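Local coordinates for protein aminotransferase class-III (Ochrobactrum anthropi, PDB 5GHG) that probably transfers amino groups between amines and carbonyl compounds as an omega-transaminase, with its pyridoxal phosphate cofactor held here in the aminated form, at residues B[112-117]-B[294-299]; B[92-97]-B[330-335]; B[100-105]-B[298-303]; B[224-229]-B[276-281]. The protein carries 1 engineered substitution. All coordinates share one frame; numbering follows the deposited sequence.

Contact 1: B[112-117]-B[294-299]; sequences AYFTNS and LPISAF. With PMP (4'-deoxy-4'-aminopyridoxal-5'-phosphate), chain C.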
loop_
_atom_site.group_PDB
_atom_site.type_symbol
_atom_site.label_atom_id
_atom_site.label_comp_id
_atom_site.label_asym_id
_atom_site.label_seq_id
_atom_site.Cartn_x
_atom_site.Cartn_y
_atom_site.Cartn_z
ATOM N N ALA B 112 -0.170 11.004 -15.507
ATOM C CA ALA B 112 -0.167 9.723 -14.826
ATOM C C ALA B 112 0.545 9.857 -13.481
ATOM O O ALA B 112 1.583 10.512 -13.387
ATOM C CB ALA B 112 0.517 8.647 -15.673
ATOM N N TYR B 113 -0.024 9.242 -12.451
ATOM C CA TYR B 113 0.550 9.201 -11.102
ATOM C C TYR B 113 0.709 7.744 -10.680
ATOM O O TYR B 113 -0.129 6.910 -11.019
ATOM C CB TYR B 113 -0.350 9.912 -10.089
ATOM C CG TYR B 113 -0.630 11.372 -10.402
ATOM C CD1 TYR B 113 -1.503 11.744 -11.420
ATOM C CD2 TYR B 113 -0.014 12.383 -9.663
ATOM C CE1 TYR B 113 -1.747 13.091 -11.696
ATOM C CE2 TYR B 113 -0.278 13.727 -9.908
ATOM C CZ TYR B 113 -1.132 14.074 -10.916
ATOM O OH TYR B 113 -1.351 15.403 -11.180
ATOM N N PHE B 114 1.763 7.446 -9.913
ATOM C CA PHE B 114 2.053 6.068 -9.526
ATOM C C PHE B 114 1.968 5.859 -8.031
ATOM O O PHE B 114 2.320 6.751 -7.248
ATOM C CB PHE B 114 3.440 5.632 -10.046
ATOM C CG PHE B 114 3.525 5.626 -11.541
ATOM C CD1 PHE B 114 2.914 4.621 -12.261
ATOM C CD2 PHE B 114 4.149 6.648 -12.216
ATOM C CE1 PHE B 114 2.942 4.624 -13.651
ATOM C CE2 PHE B 114 4.181 6.671 -13.599
ATOM C CZ PHE B 114 3.588 5.651 -14.322
ATOM N N THR B 115 1.483 4.679 -7.652
ATOM C CA THR B 115 1.451 4.214 -6.261
ATOM C C THR B 115 1.875 2.756 -6.263
ATOM O O THR B 115 2.213 2.184 -7.310
ATOM C CB THR B 115 0.054 4.355 -5.642
ATOM O OG1 THR B 115 -0.861 3.479 -6.322
ATOM C CG2 THR B 115 -0.466 5.791 -5.765
ATOM N N ASN B 116 1.849 2.128 -5.096
ATOM C CA ASN B 116 2.139 0.713 -5.041
ATOM C C ASN B 116 0.911 -0.146 -5.286
ATOM O O ASN B 116 0.989 -1.161 -5.984
ATOM C CB ASN B 116 2.766 0.362 -3.691
ATOM C CG ASN B 116 4.022 1.145 -3.423
ATOM O OD1 ASN B 116 5.022 0.956 -4.093
ATOM N ND2 ASN B 116 3.951 2.079 -2.474
ATOM N N SER B 117 -0.232 0.257 -4.747
ATOM C CA SER B 117 -1.423 -0.576 -4.743
ATOM C C SER B 117 -2.604 0.183 -5.323
ATOM O O SER B 117 -2.616 1.411 -5.361
ATOM C CB SER B 117 -1.764 -1.020 -3.306
ATOM O OG SER B 117 -2.089 0.115 -2.529
ATOM N N LEU B 294 5.402 -7.438 -9.933
ATOM C CA LEU B 294 5.836 -6.542 -8.876
ATOM C C LEU B 294 4.669 -5.611 -8.560
ATOM O O LEU B 294 3.854 -5.338 -9.436
ATOM C CB LEU B 294 7.062 -5.704 -9.272
ATOM C CG LEU B 294 8.384 -6.448 -9.358
ATOM C CD1 LEU B 294 9.519 -5.505 -9.726
ATOM C CD2 LEU B 294 8.669 -7.139 -8.009
ATOM N N PRO B 295 4.575 -5.117 -7.324
ATOM C CA PRO B 295 3.481 -4.189 -6.973
ATOM C C PRO B 295 3.694 -2.834 -7.632
ATOM O O PRO B 295 4.747 -2.207 -7.459
ATOM C CB PRO B 295 3.600 -4.068 -5.437
ATOM C CG PRO B 295 4.638 -5.071 -5.011
ATOM C CD PRO B 295 5.459 -5.426 -6.184
ATOM N N ILE B 296 2.697 -2.385 -8.380
ATOM C CA ILE B 296 2.667 -1.026 -8.905
ATOM C C ILE B 296 1.239 -0.724 -9.370
ATOM O O ILE B 296 0.535 -1.596 -9.875
ATOM C CB ILE B 296 3.681 -0.818 -10.048
ATOM C CG1 ILE B 296 3.612 0.614 -10.565
ATOM C CG2 ILE B 296 3.395 -1.787 -11.178
ATOM C CD1 ILE B 296 4.719 0.992 -11.552
ATOM N N SER B 297 0.822 0.513 -9.173
ATOM C CA SER B 297 -0.486 0.968 -9.629
ATOM C C SER B 297 -0.331 2.384 -10.153
ATOM O O SER B 297 0.689 3.035 -9.934
ATOM C CB SER B 297 -1.523 0.909 -8.509
ATOM O OG SER B 297 -1.532 -0.390 -7.936
ATOM N N ALA B 298 -1.369 2.860 -10.824
ATOM C CA ALA B 298 -1.311 4.163 -11.472
ATOM C C ALA B 298 -2.721 4.698 -11.579
ATOM O O ALA B 298 -3.684 3.924 -11.655
ATOM C CB ALA B 298 -0.681 4.084 -12.868
ATOM N N PHE B 299 -2.844 6.016 -11.600
ATOM C CA PHE B 299 -4.087 6.601 -12.081
ATOM C C PHE B 299 -3.768 7.716 -13.070
ATOM O O PHE B 299 -2.708 8.353 -13.003
ATOM C CB PHE B 299 -4.992 7.069 -10.944
ATOM C CG PHE B 299 -4.399 8.140 -10.059
ATOM C CD1 PHE B 299 -3.661 7.803 -8.931
ATOM C CD2 PHE B 299 -4.641 9.494 -10.326
ATOM C CE1 PHE B 299 -3.153 8.787 -8.097
ATOM C CE2 PHE B 299 -4.120 10.485 -9.509
ATOM C CZ PHE B 299 -3.377 10.139 -8.392
HETATM N N1 PMP C . -10.037 -1.583 -7.085
HETATM C C2 PMP C . -10.442 -2.791 -7.563
HETATM C C2A PMP C . -11.526 -2.830 -8.599
HETATM C C3 PMP C . -9.889 -3.996 -7.079
HETATM O O3 PMP C . -10.401 -5.180 -7.544
HETATM C C4 PMP C . -8.850 -3.949 -6.103
HETATM C C4A PMP C . -8.137 -5.183 -5.581
HETATM N N4A PMP C . -8.982 -6.327 -5.355
HETATM C C5 PMP C . -8.446 -2.666 -5.645
HETATM C C6 PMP C . -8.998 -1.515 -6.185
HETATM C C5A PMP C . -7.394 -2.490 -4.592
HETATM O O4P PMP C . -6.114 -2.872 -5.099
HETATM P P PMP C . -4.960 -3.371 -4.044
HETATM O O1P PMP C . -4.859 -2.373 -2.948
HETATM O O2P PMP C . -3.711 -3.458 -4.902
HETATM O O3P PMP C . -5.372 -4.710 -3.474
HETATM O O HOH W 1 5.649 0.396 -6.922
#
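Strands 112-115 and 297-299 run antiparallel and are stitched by two pairs of backbone bonds: Tyr113 and Phe299 exchange N-H and C=O, and so do Thr115 and Ser297, from Thr115 N to Ser297 O and from Ser297 N to Thr115 O, each 2.9 Å. The Tyr113 side chain starts with CB over one face of the Phe299 ring, 3.7 Å from its centroid. CG is already beyond the rim, 3.6 Å from Phe299 CZ, and CD1 lies 3.5 Å from Phe299 CE2. Further out, CE1 and OH pass along Ile301 CD1, OH at 3.7 Å. The two ring planes are nearly parallel (7°) but slid so far apart that they hardly overlap. Phe299 gets there with CG in the crowded position between N and C (chi1 61°). These strands form one end, within the chain, of the seven-stranded sheet of the fold type I large domain; helix 118-135 covers the face carrying Tyr113, Thr115 and Phe299. On the other face Phe114 CD1 sits 3.7 Å from Ala298 CB, against helix 93-104. Past the strand the chain turns to the PMP phosphate: Thr115 OG1 donates to Ser117 O, and Ser117 OG caps helix 118-135 at Glu120 N while bonding Glu120 of the second subunit. One water donates to both Asn116 OD1, at 3.0 Å, and Pro295 O.

Contact 2: B[92-97]-B[330-335]; sequences GPVIDL and VAAAVA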
loop_
_atom_site.group_PDB
_atom_site.type_symbol
_atom_site.label_atom_id
_atom_site.label_comp_id
_atom_site.label_asym_id
_atom_site.label_seq_id
_atom_site.Cartn_x
_atom_site.Cartn_y
_atom_site.Cartn_z
ATOM N N GLY B 92 13.980 7.166 -18.607
ATOM C CA GLY B 92 13.878 6.330 -17.433
ATOM C C GLY B 92 12.543 5.591 -17.407
ATOM O O GLY B 92 11.580 5.993 -18.066
ATOM N N PRO B 93 12.486 4.476 -16.669
ATOM C CA PRO B 93 11.280 3.643 -16.740
ATOM C C PRO B 93 10.026 4.317 -16.196
ATOM O O PRO B 93 8.938 4.020 -16.690
ATOM C CB PRO B 93 11.654 2.388 -15.934
ATOM C CG PRO B 93 12.883 2.744 -15.175
ATOM C CD PRO B 93 13.597 3.782 -15.994
ATOM N N VAL B 94 10.134 5.202 -15.200
ATOM C CA VAL B 94 8.932 5.861 -14.690
ATOM C C VAL B 94 8.387 6.868 -15.722
ATOM O O VAL B 94 7.188 6.931 -15.974
ATOM C CB VAL B 94 9.198 6.543 -13.347
ATOM C CG1 VAL B 94 7.937 7.245 -12.891
ATOM C CG2 VAL B 94 9.632 5.516 -12.313
ATOM N N ILE B 95 9.273 7.659 -16.322
ATOM C CA ILE B 95 8.858 8.584 -17.364
ATOM C C ILE B 95 8.287 7.834 -18.564
ATOM O O ILE B 95 7.244 8.209 -19.115
ATOM C CB ILE B 95 10.048 9.471 -17.793
ATOM C CG1 ILE B 95 10.489 10.341 -16.621
ATOM C CG2 ILE B 95 9.686 10.299 -19.011
ATOM C CD1 ILE B 95 9.358 10.983 -15.869
ATOM N N ASP B 96 8.969 6.771 -18.986
ATOM C CA ASP B 96 8.500 5.991 -20.118
ATOM C C ASP B 96 7.127 5.366 -19.848
ATOM O O ASP B 96 6.280 5.304 -20.740
ATOM C CB ASP B 96 9.508 4.894 -20.451
ATOM C CG ASP B 96 10.784 5.441 -21.061
ATOM O OD1 ASP B 96 10.789 6.596 -21.503
ATOM O OD2 ASP B 96 11.770 4.701 -21.096
ATOM N N LEU B 97 6.909 4.872 -18.628
ATOM C CA LEU B 97 5.634 4.224 -18.332
ATOM C C LEU B 97 4.492 5.237 -18.292
ATOM O O LEU B 97 3.401 4.970 -18.806
ATOM C CB LEU B 97 5.722 3.463 -17.006
ATOM C CG LEU B 97 4.443 2.719 -16.588
ATOM C CD1 LEU B 97 4.000 1.716 -17.625
ATOM C CD2 LEU B 97 4.671 2.017 -15.246
ATOM N N VAL B 330 12.118 -0.166 -10.582
ATOM C CA VAL B 330 12.126 -1.581 -10.938
ATOM C C VAL B 330 10.714 -2.033 -11.303
ATOM O O VAL B 330 10.498 -2.721 -12.318
ATOM C CB VAL B 330 12.715 -2.444 -9.817
ATOM C CG1 VAL B 330 12.794 -3.910 -10.250
ATOM C CG2 VAL B 330 14.102 -1.942 -9.406
ATOM N N ALA B 331 9.737 -1.655 -10.490
ATOM C CA ALA B 331 8.342 -1.996 -10.793
ATOM C C ALA B 331 7.901 -1.374 -12.105
ATOM O O ALA B 331 7.215 -2.027 -12.907
ATOM C CB ALA B 331 7.433 -1.567 -9.653
ATOM N N ALA B 332 8.300 -0.124 -12.358
ATOM C CA ALA B 332 7.943 0.512 -13.627
ATOM C C ALA B 332 8.563 -0.231 -14.807
ATOM O O ALA B 332 7.921 -0.396 -15.836
ATOM C CB ALA B 332 8.380 1.975 -13.649
ATOM N N ALA B 333 9.828 -0.665 -14.677
ATOM C CA ALA B 333 10.460 -1.386 -15.772
ATOM C C ALA B 333 9.733 -2.691 -16.064
ATOM O O ALA B 333 9.579 -3.087 -17.223
ATOM C CB ALA B 333 11.934 -1.650 -15.447
ATOM N N VAL B 334 9.269 -3.369 -15.020
ATOM C CA VAL B 334 8.526 -4.613 -15.213
ATOM C C VAL B 334 7.169 -4.330 -15.864
ATOM O O VAL B 334 6.742 -5.060 -16.759
ATOM C CB VAL B 334 8.365 -5.355 -13.873
ATOM C CG1 VAL B 334 7.304 -6.462 -13.995
ATOM C CG2 VAL B 334 9.719 -5.934 -13.434
ATOM N N ALA B 335 6.482 -3.270 -15.435
ATOM C CA ALA B 335 5.200 -2.945 -16.038
ATOM C C ALA B 335 5.357 -2.604 -17.529
ATOM O O ALA B 335 4.528 -3.000 -18.359
ATOM C CB ALA B 335 4.527 -1.796 -15.291
#
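Two helices of this fold type I aminotransferase, 93-104 and 329-344, meet here through their 93-97 and 330-335 turns, whose axes pass 8.4 Å apart at 43°. The approach depends on small residues: no hydrogen bond crosses, and the helix 330-335 presents only alanines to its partner. The tight part is centred on Ala332, whose CB points at the other helix and enters between Pro93, Val94 and Leu97. Ala332 CB comes within 3.7 Å of the backbone carbonyl oxygen Pro93 O. Val94 CG2 closes on Ala332 CB at 4.0 Å. This side is buried, since Val94 and Leu97 also rest on Phe114 of the neighbouring strand. Toward solvent the packing thins. There Pro93 and Ala333 are both partly exposed: Pro93 CB rests on the backbone of Ala333, 3.8 Å from Ala333 N, with the two CB atoms 4.1 Å apart, and their CA atoms are the closest pair across the contact; Gln76 of helix 67-77 touches both. At the inner end Leu97 holds CG anti to its backbone N (chi1 -179°), which carries the branch across to the partner helix. There Leu97 CD2 lies against the Ala332 backbone at CA and touches Ala335 CB at 3.8 Å.

Contact 3: B[100-105]-B[298-303]; sequences KLVSMA and AFLINE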
loop_
_atom_site.group_PDB
_atom_site.type_symbol
_atom_site.label_atom_id
_atom_site.label_comp_id
_atom_site.label_asym_id
_atom_site.label_seq_id
_atom_site.Cartn_x
_atom_site.Cartn_y
_atom_site.Cartn_z
ATOM N N LYS B 100 3.627 6.034 -21.836
ATOM C CA LYS B 100 2.924 4.917 -22.452
ATOM C C LYS B 100 1.466 4.845 -21.982
ATOM O O LYS B 100 0.556 4.636 -22.787
ATOM C CB LYS B 100 3.666 3.624 -22.154
ATOM C CG LYS B 100 2.936 2.379 -22.545
ATOM C CD LYS B 100 2.863 2.256 -24.046
ATOM C CE LYS B 100 4.257 2.038 -24.635
ATOM N NZ LYS B 100 4.195 1.879 -26.127
ATOM N N LEU B 101 1.225 5.026 -20.678
ATOM C CA LEU B 101 -0.134 4.899 -20.160
ATOM C C LEU B 101 -1.030 6.020 -20.670
ATOM O O LEU B 101 -2.198 5.792 -20.985
ATOM C CB LEU B 101 -0.135 4.885 -18.636
ATOM C CG LEU B 101 0.491 3.640 -17.967
ATOM C CD1 LEU B 101 0.410 3.775 -16.444
ATOM C CD2 LEU B 101 -0.190 2.391 -18.443
ATOM N N VAL B 102 -0.514 7.252 -20.715
ATOM C CA VAL B 102 -1.296 8.333 -21.280
ATOM C C VAL B 102 -1.629 8.020 -22.737
ATOM O O VAL B 102 -2.770 8.177 -23.176
ATOM C CB VAL B 102 -0.554 9.679 -21.122
ATOM C CG1 VAL B 102 -1.243 10.793 -21.931
ATOM C CG2 VAL B 102 -0.496 10.079 -19.656
ATOM N N SER B 103 -0.649 7.529 -23.492
ATOM C CA SER B 103 -0.884 7.260 -24.911
ATOM C C SER B 103 -1.890 6.139 -25.128
ATOM O O SER B 103 -2.541 6.096 -26.170
ATOM C CB SER B 103 0.441 6.934 -25.616
ATOM O OG SER B 103 0.844 5.606 -25.342
ATOM N N MET B 104 -2.031 5.224 -24.174
ATOM C CA MET B 104 -2.964 4.109 -24.301
ATOM C C MET B 104 -4.372 4.427 -23.819
ATOM O O MET B 104 -5.259 3.583 -23.957
ATOM C CB MET B 104 -2.482 2.896 -23.478
ATOM C CG MET B 104 -1.210 2.215 -23.928
ATOM S SD MET B 104 -0.721 1.045 -22.590
ATOM C CE MET B 104 -1.919 -0.248 -22.794
ATOM N N ALA B 105 -4.588 5.579 -23.203
ATOM C CA ALA B 105 -5.829 5.801 -22.483
ATOM C C ALA B 105 -7.025 5.733 -23.438
ATOM O O ALA B 105 -6.945 6.203 -24.576
ATOM C CB ALA B 105 -5.809 7.147 -21.755
ATOM N N ALA B 298 -1.369 2.860 -10.824
ATOM C CA ALA B 298 -1.311 4.163 -11.472
ATOM C C ALA B 298 -2.721 4.698 -11.579
ATOM O O ALA B 298 -3.684 3.924 -11.655
ATOM C CB ALA B 298 -0.681 4.084 -12.868
ATOM N N PHE B 299 -2.844 6.016 -11.600
ATOM C CA PHE B 299 -4.087 6.601 -12.081
ATOM C C PHE B 299 -3.768 7.716 -13.070
ATOM O O PHE B 299 -2.708 8.353 -13.003
ATOM C CB PHE B 299 -4.992 7.069 -10.944
ATOM C CG PHE B 299 -4.399 8.140 -10.059
ATOM C CD1 PHE B 299 -3.661 7.803 -8.931
ATOM C CD2 PHE B 299 -4.641 9.494 -10.326
ATOM C CE1 PHE B 299 -3.153 8.787 -8.097
ATOM C CE2 PHE B 299 -4.120 10.485 -9.509
ATOM C CZ PHE B 299 -3.377 10.139 -8.392
ATOM N N LEU B 300 -4.671 7.897 -14.024
ATOM C CA LEU B 300 -4.585 8.951 -15.024
ATOM C C LEU B 300 -5.665 9.984 -14.739
ATOM O O LEU B 300 -6.776 9.630 -14.311
ATOM C CB LEU B 300 -4.800 8.378 -16.421
ATOM C CG LEU B 300 -3.689 7.460 -16.953
ATOM C CD1 LEU B 300 -4.229 6.604 -18.077
ATOM C CD2 LEU B 300 -2.580 8.339 -17.470
ATOM N N ILE B 301 -5.355 11.253 -15.001
ATOM C CA ILE B 301 -6.364 12.300 -14.903
ATOM C C ILE B 301 -6.376 13.111 -16.186
ATOM O O ILE B 301 -5.340 13.282 -16.847
ATOM C CB ILE B 301 -6.137 13.222 -13.681
ATOM C CG1 ILE B 301 -4.850 14.004 -13.842
ATOM C CG2 ILE B 301 -6.096 12.405 -12.387
ATOM C CD1 ILE B 301 -4.637 15.020 -12.742
ATOM N N ASN B 302 -7.550 13.627 -16.538
ATOM C CA ASN B 302 -7.645 14.402 -17.767
ATOM C C ASN B 302 -7.350 15.874 -17.480
ATOM O O ASN B 302 -7.019 16.267 -16.348
ATOM C CB ASN B 302 -8.987 14.178 -18.443
ATOM C CG ASN B 302 -10.162 14.706 -17.646
ATOM O OD1 ASN B 302 -9.997 15.370 -16.633
ATOM N ND2 ASN B 302 -11.357 14.428 -18.122
ATOM N N GLU B 303 -7.433 16.705 -18.521
ATOM C CA GLU B 303 -7.082 18.109 -18.361
ATOM C C GLU B 303 -8.105 18.841 -17.482
ATOM O O GLU B 303 -7.735 19.709 -16.691
ATOM C CB GLU B 303 -6.965 18.779 -19.734
ATOM C CG GLU B 303 -6.452 20.219 -19.677
ATOM C CD GLU B 303 -5.032 20.323 -19.131
ATOM O OE1 GLU B 303 -4.707 21.374 -18.551
ATOM O OE2 GLU B 303 -4.231 19.351 -19.269
#
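Helix 100-104 crosses strand 298-301 at 53° with 9.5 Å between the two axes, and the backbones come nearest at Val102 and Leu300, whose CA atoms are 7.1 Å apart. This is one helix-on-sheet layer of the alpha/beta large domain. Leu300 carries most of it: with CG anti to its carbonyl carbon (chi1 -69°), it sends its two methyls to different parts of the helix end. CD2 presses obliquely on Val102 CG2 at 3.5 Å, tighter than usual van der Waals contact. CD1 reaches past it to the carbonyl Leu101 O, 3.6 Å away, and to Ala105 CB at 4.0 Å, just beyond the helix. Further up the strand Leu101 CD1 covers Ala298 CB at 3.8 Å. An alanine at Leu300 would probably loosen the last helical turn on the sheet, since both methyl contacts, to Val102 and to Ala105, would be lost. The helix satisfies polar groups of its own, Lys100 O accepting from both Met104 N and Ser103 OG. With no hydrogen bond between the segments, the layers are held here by dispersion and by burial of aliphatic groups, so that shape decides the fit.

Contact 4: B[224-229]-B[276-281]; sequences GEPVMG and FDMKPD. With PMP (4'-deoxy-4'-aminopyridoxal-5'-phosphate), chain C.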
loop_
_atom_site.group_PDB
_atom_site.type_symbol
_atom_site.label_atom_id
_atom_site.label_comp_id
_atom_site.label_asym_id
_atom_site.label_seq_id
_atom_site.Cartn_x
_atom_site.Cartn_y
_atom_site.Cartn_z
ATOM N N GLY B 224 -16.831 3.968 -10.053
ATOM C CA GLY B 224 -17.311 2.644 -10.371
ATOM C C GLY B 224 -16.336 1.806 -11.188
ATOM O O GLY B 224 -15.619 2.319 -12.054
ATOM N N GLU B 225 -16.310 0.519 -10.904
ATOM C CA GLU B 225 -15.729 -0.450 -11.816
ATOM C C GLU B 225 -16.671 -0.643 -13.006
ATOM O O GLU B 225 -17.887 -0.723 -12.817
ATOM C CB GLU B 225 -15.536 -1.796 -11.117
ATOM C CG GLU B 225 -14.829 -1.720 -9.777
ATOM C CD GLU B 225 -15.252 -2.857 -8.840
ATOM O OE1 GLU B 225 -16.183 -2.650 -8.025
ATOM O OE2 GLU B 225 -14.657 -3.960 -8.954
ATOM N N PRO B 226 -16.139 -0.757 -14.225
ATOM C CA PRO B 226 -17.028 -1.086 -15.360
ATOM C C PRO B 226 -17.821 -2.361 -15.086
ATOM O O PRO B 226 -19.049 -2.393 -15.258
ATOM C CB PRO B 226 -16.060 -1.220 -16.539
ATOM C CG PRO B 226 -14.902 -0.332 -16.172
ATOM C CD PRO B 226 -14.759 -0.482 -14.667
ATOM N N VAL B 227 -17.127 -3.403 -14.640
ATOM C CA VAL B 227 -17.717 -4.642 -14.133
ATOM C C VAL B 227 -17.181 -4.832 -12.714
ATOM O O VAL B 227 -15.973 -4.747 -12.495
ATOM C CB VAL B 227 -17.301 -5.854 -15.012
ATOM C CG1 VAL B 227 -17.737 -7.154 -14.356
ATOM C CG2 VAL B 227 -17.878 -5.737 -16.417
ATOM N N MET B 228 -18.066 -5.094 -11.761
ATOM C CA MET B 228 -17.632 -5.274 -10.374
ATOM C C MET B 228 -16.965 -6.629 -10.214
ATOM O O MET B 228 -17.586 -7.660 -10.476
ATOM C CB MET B 228 -18.809 -5.161 -9.414
ATOM C CG MET B 228 -19.370 -3.767 -9.274
ATOM S SD MET B 228 -20.916 -3.795 -8.325
ATOM C CE MET B 228 -21.098 -2.054 -7.968
ATOM N N GLY B 229 -15.705 -6.640 -9.785
ATOM C CA GLY B 229 -14.987 -7.892 -9.654
ATOM C C GLY B 229 -15.237 -8.596 -8.341
ATOM O O GLY B 229 -16.018 -9.559 -8.276
ATOM N N PHE B 276 -17.843 -0.605 -22.191
ATOM C CA PHE B 276 -19.103 -0.079 -21.699
ATOM C C PHE B 276 -19.342 1.381 -22.075
ATOM O O PHE B 276 -20.266 1.992 -21.567
ATOM C CB PHE B 276 -19.184 -0.282 -20.189
ATOM C CG PHE B 276 -19.330 -1.725 -19.807
ATOM C CD1 PHE B 276 -20.575 -2.344 -19.850
ATOM C CD2 PHE B 276 -18.222 -2.490 -19.492
ATOM C CE1 PHE B 276 -20.705 -3.691 -19.534
ATOM C CE2 PHE B 276 -18.359 -3.841 -19.176
ATOM C CZ PHE B 276 -19.586 -4.427 -19.197
ATOM N N ASP B 277 -18.538 1.926 -22.983
ATOM C CA ASP B 277 -18.667 3.303 -23.448
ATOM C C ASP B 277 -18.715 4.294 -22.281
ATOM O O ASP B 277 -19.593 5.156 -22.192
ATOM C CB ASP B 277 -19.903 3.471 -24.349
ATOM C CG ASP B 277 -19.829 4.770 -25.175
ATOM O OD1 ASP B 277 -18.696 5.222 -25.497
ATOM O OD2 ASP B 277 -20.884 5.351 -25.487
ATOM N N MET B 278 -17.747 4.170 -21.388
ATOM C CA MET B 278 -17.569 5.102 -20.282
ATOM C C MET B 278 -16.535 6.147 -20.661
ATOM O O MET B 278 -15.547 5.846 -21.342
ATOM C CB MET B 278 -17.128 4.365 -19.019
ATOM C CG MET B 278 -18.173 3.425 -18.479
ATOM S SD MET B 278 -17.491 2.183 -17.358
ATOM C CE MET B 278 -16.951 3.195 -15.983
ATOM N N LYS B 279 -16.753 7.378 -20.193
ATOM C CA LYS B 279 -15.886 8.510 -20.499
ATOM C C LYS B 279 -15.392 9.087 -19.179
ATOM O O LYS B 279 -15.820 10.158 -18.758
ATOM C CB LYS B 279 -16.630 9.561 -21.339
ATOM C CG LYS B 279 -17.033 9.020 -22.700
ATOM C CD LYS B 279 -17.599 10.100 -23.616
ATOM C CE LYS B 279 -17.859 9.530 -25.016
ATOM N NZ LYS B 279 -18.784 10.398 -25.809
ATOM N N PRO B 280 -14.483 8.375 -18.502
ATOM C CA PRO B 280 -14.044 8.819 -17.183
ATOM C C PRO B 280 -13.175 10.065 -17.238
ATOM O O PRO B 280 -12.473 10.316 -18.221
ATOM C CB PRO B 280 -13.246 7.623 -16.656
ATOM C CG PRO B 280 -12.756 6.924 -17.898
ATOM C CD PRO B 280 -13.882 7.094 -18.896
ATOM N N ASP B 281 -13.213 10.829 -16.145
ATOM C CA ASP B 281 -12.258 11.907 -15.917
ATOM C C ASP B 281 -10.968 11.414 -15.273
ATOM O O ASP B 281 -9.917 12.047 -15.439
ATOM C CB ASP B 281 -12.884 12.980 -15.020
ATOM C CG ASP B 281 -14.130 13.586 -15.625
ATOM O OD1 ASP B 281 -13.976 14.403 -16.549
ATOM O OD2 ASP B 281 -15.262 13.234 -15.189
HETATM N N1 PMP C . -10.037 -1.583 -7.085
HETATM C C2 PMP C . -10.442 -2.791 -7.563
HETATM C C2A PMP C . -11.526 -2.830 -8.599
HETATM C C3 PMP C . -9.889 -3.996 -7.079
HETATM O O3 PMP C . -10.401 -5.180 -7.544
HETATM C C4 PMP C . -8.850 -3.949 -6.103
HETATM C C4A PMP C . -8.137 -5.183 -5.581
HETATM N N4A PMP C . -8.982 -6.327 -5.355
HETATM C C5 PMP C . -8.446 -2.666 -5.645
HETATM C C6 PMP C . -8.998 -1.515 -6.185
HETATM C C5A PMP C . -7.394 -2.490 -4.592
HETATM O O4P PMP C . -6.114 -2.872 -5.099
HETATM P P PMP C . -4.960 -3.371 -4.044
HETATM O O1P PMP C . -4.859 -2.373 -2.948
HETATM O O2P PMP C . -3.711 -3.458 -4.902
HETATM O O3P PMP C . -5.372 -4.710 -3.474
#
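Asp281 OD1 is the best-held polar atom, gripped twice: by a salt bridge to Arg304 NH1 and by a hydrogen bond from Asn302 ND2. Its twin OD2 takes the Leu255 N-H, which fixes this end of 276-281 to the sheet. Glu225 is held at both oxygens as well. Its OE2 accepts from Gly229 N at 3.0 Å, almost straight (170°) but from 43° above the carboxylate plane, and OE1 accepts from Tyr151 N. Between the segments the contact is apolar. Met278, bent at chi3, crosses Pro226 at about a right angle and lays its sulfur 3.8 Å from Pro226 CB. The Phe276 ring brings CD2 to 3.9 Å from that same Pro226 CB, while Pro226 O stands over one ring face, offset toward the rim. Val227 CG2 closes the row on Phe276 CE2 at 3.4 Å. A Schellman motif with Asp277 at C-prime ends helix 272-275 just before Met278. An alanine at Glu225 would probably let the 225-229 turn slacken, because the bonds to Gly229 N and Tyr151 N would both go. Glu225 OE2 also lies 3.3 Å from the cofactor methyl C2A of PMP, so the loop following strand 219-224 lines the cofactor pocket, at the C-terminal strand ends as in other fold type I enzymes.

Overall arrangement
Contacts 1 and 3 share Ala298 and Phe299 of strand 297-301: contact 1 is its bonding to the neighbouring strand 111-115, contact 3 its cover by helix 93-104. That helix also serves contact 2, where its first turn packs on helix 329-344, and contacts 1 and 2 touch where Leu294 packs on Val330 and Val334. Contacts 2 to 4 are buried and apolar between their segments, contact 2 lying farthest from the chain centre and contact 4 nearest. Contact 1, partly buried, is bound by backbone hydrogen bonds and reaches the second subunit. Contacts 1 and 4 approach PMP at phosphate and ring methyl, and a probable Asn302 N to Asp281 O bond ties contact 3 to contact 4.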